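Local coordinates for protein antigen 43 (Escherichia coli, PDB 4KH3) that self-associates as an autotransporter adhesin to make bacteria clump, and probably promotes biofilm formation, at residues I222-W227 against N242-L247. Residues are numbered along the deposited sequence; the frame is centred on the assembly and turned at random.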
loop_
_atom_site.group_PDB
_atom_site.type_symbol
_atom_site.label_atom_id
_atom_site.label_comp_id
_atom_site.label_asym_id
_atom_site.label_seq_id
_atom_site.Cartn_x
_atom_site.Cartn_y
_atom_site.Cartn_z
ATOM N N ILE A 222 12.185 0.325 -6.303
ATOM C CA ILE A 222 11.480 0.065 -5.058
ATOM C C ILE A 222 12.295 -0.859 -4.173
ATOM O O ILE A 222 12.264 -2.080 -4.341
ATOM C CB ILE A 222 10.096 -0.592 -5.301
ATOM C CG1 ILE A 222 9.349 0.091 -6.443
ATOM C CG2 ILE A 222 9.256 -0.554 -4.040
ATOM C CD1 ILE A 222 7.985 -0.541 -6.734
ATOM N N ASN A 223 13.030 -0.284 -3.230
ATOM C CA ASN A 223 13.781 -1.110 -2.308
ATOM C C ASN A 223 12.894 -1.548 -1.147
ATOM O O ASN A 223 11.686 -1.293 -1.154
ATOM C CB ASN A 223 15.035 -0.397 -1.831
ATOM C CG ASN A 223 16.055 -0.237 -2.935
ATOM O OD1 ASN A 223 16.197 -1.109 -3.778
ATOM N ND2 ASN A 223 16.770 0.876 -2.932
ATOM N N ARG A 224 13.494 -2.215 -0.166
ATOM C CA ARG A 224 12.756 -2.768 0.958
ATOM C C ARG A 224 11.761 -1.792 1.616
ATOM O O ARG A 224 12.098 -0.643 1.943
ATOM C CB ARG A 224 13.727 -3.324 2.002
ATOM C CG ARG A 224 13.016 -4.121 3.088
ATOM C CD ARG A 224 13.773 -4.083 4.404
ATOM N NE ARG A 224 14.607 -5.262 4.599
ATOM C CZ ARG A 224 14.227 -6.343 5.273
ATOM N NH1 ARG A 224 13.015 -6.399 5.822
ATOM N NH2 ARG A 224 15.063 -7.368 5.402
ATOM N N ASP A 225 10.534 -2.271 1.796
ATOM C CA ASP A 225 9.444 -1.489 2.387
ATOM C C ASP A 225 8.976 -0.318 1.535
ATOM O O ASP A 225 8.071 0.416 1.940
ATOM C CB ASP A 225 9.800 -1.008 3.800
ATOM C CG ASP A 225 9.999 -2.154 4.758
ATOM O OD1 ASP A 225 9.235 -3.140 4.665
ATOM O OD2 ASP A 225 10.924 -2.081 5.590
ATOM N N GLY A 226 9.598 -0.137 0.369
ATOM C CA GLY A 226 9.142 0.853 -0.583
ATOM C C GLY A 226 7.773 0.497 -1.146
ATOM O O GLY A 226 7.377 -0.666 -1.198
ATOM N N TRP A 227 7.054 1.509 -1.593
ATOM C CA TRP A 227 5.710 1.316 -2.087
ATOM C C TRP A 227 5.449 2.266 -3.259
ATOM O O TRP A 227 5.396 3.486 -3.073
ATOM C CB TRP A 227 4.734 1.585 -0.946
ATOM C CG TRP A 227 3.304 1.158 -1.200
ATOM C CD1 TRP A 227 2.874 0.177 -2.042
ATOM C CD2 TRP A 227 2.125 1.714 -0.598
ATOM N NE1 TRP A 227 1.502 0.086 -2.005
ATOM C CE2 TRP A 227 1.018 1.008 -1.114
ATOM C CE3 TRP A 227 1.901 2.729 0.340
ATOM C CZ2 TRP A 227 -0.298 1.287 -0.735
ATOM C CZ3 TRP A 227 0.587 3.009 0.723
ATOM C CH2 TRP A 227 -0.492 2.288 0.187
ATOM N N ASN A 242 12.353 -4.619 -5.710
ATOM C CA ASN A 242 13.287 -5.489 -5.006
ATOM C C ASN A 242 12.633 -6.237 -3.860
ATOM O O ASN A 242 11.431 -6.082 -3.608
ATOM C CB ASN A 242 14.505 -4.710 -4.539
ATOM C CG ASN A 242 15.481 -4.472 -5.660
ATOM O OD1 ASN A 242 15.719 -5.358 -6.472
ATOM N ND2 ASN A 242 16.033 -3.266 -5.733
ATOM N N GLN A 243 13.422 -7.052 -3.170
ATOM C CA GLN A 243 12.888 -7.857 -2.091
ATOM C C GLN A 243 12.172 -6.995 -1.051
ATOM O O GLN A 243 12.746 -6.041 -0.521
ATOM C CB GLN A 243 13.997 -8.676 -1.439
ATOM C CG GLN A 243 13.451 -9.796 -0.567
ATOM C CD GLN A 243 14.481 -10.375 0.375
ATOM O OE1 GLN A 243 15.675 -10.089 0.269
ATOM N NE2 GLN A 243 14.020 -11.191 1.313
ATOM N N LYS A 244 10.909 -7.327 -0.789
ATOM C CA LYS A 244 10.073 -6.631 0.206
ATOM C C LYS A 244 9.685 -5.189 -0.157
ATOM O O LYS A 244 9.167 -4.445 0.679
ATOM C CB LYS A 244 10.664 -6.726 1.624
ATOM C CG LYS A 244 10.278 -8.025 2.347
ATOM C CD LYS A 244 11.266 -8.405 3.452
ATOM C CE LYS A 244 11.204 -9.906 3.780
ATOM N NZ LYS A 244 9.904 -10.325 4.401
ATOM N N GLY A 245 9.931 -4.809 -1.407
ATOM C CA GLY A 245 9.323 -3.616 -1.966
ATOM C C GLY A 245 7.998 -4.023 -2.577
ATOM O O GLY A 245 7.766 -5.200 -2.851
ATOM N N LYS A 246 7.111 -3.061 -2.782
ATOM C CA LYS A 246 5.804 -3.386 -3.322
ATOM C C LYS A 246 5.390 -2.419 -4.411
ATOM O O LYS A 246 5.427 -1.197 -4.222
ATOM C CB LYS A 246 4.753 -3.404 -2.217
ATOM C CG LYS A 246 3.324 -3.526 -2.728
ATOM C CD LYS A 246 2.327 -3.389 -1.582
ATOM C CE LYS A 246 2.549 -4.463 -0.531
ATOM N NZ LYS A 246 1.568 -4.402 0.599
ATOM N N LEU A 247 4.997 -2.972 -5.554
ATOM C CA LEU A 247 4.344 -2.178 -6.579
ATOM C C LEU A 247 2.859 -2.502 -6.569
ATOM O O LEU A 247 2.469 -3.657 -6.578
ATOM C CB LEU A 247 4.933 -2.475 -7.951
ATOM C CG LEU A 247 4.072 -1.912 -9.078
ATOM C CD1 LEU A 247 4.048 -0.377 -9.007
ATOM C CD2 LEU A 247 4.594 -2.408 -10.406
#
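N242 and N223 lie side by side and join their amides edge to edge, nearly in one plane. N242 ND2 donates to N223 OD1 at 2.9 Å, and the two amide planes are only 8° apart. N242 OD1 accepts from N261 ND2, which carries the row on; at the other end N223 ND2 bonds to E205 OE1, a carboxylate. Backbone bonds run alongside. N242 N reaches I222 O, K246 N reaches G226 O at 2.9 Å, and D225 N bonds to K244 O.

K246 runs beside the W227 indole. Its CG is anti to the backbone N (chi1 171°), which sends the chain along the ring. CB lies 3.9 Å from G226 O and 4.0 Å from W227 CD1. CG is 3.8 Å from W227 CD1. CD touches both W227 CD1 and NE1 at 3.6 Å, coming in obliquely. The chain bends at chi3, and NZ is far enough from the ring that any cation-pi attraction is weak.

On the inner side, I222 CD1 packs on L247 CB at 3.8 Å. Both segments hold a type II turn, N223 to G226 and N242 to G245. Equivalent turns stacked rung on rung, with an asparagine ladder, are characteristic of parallel beta-helices, here in the probable stalk of an autotransporter adhesin.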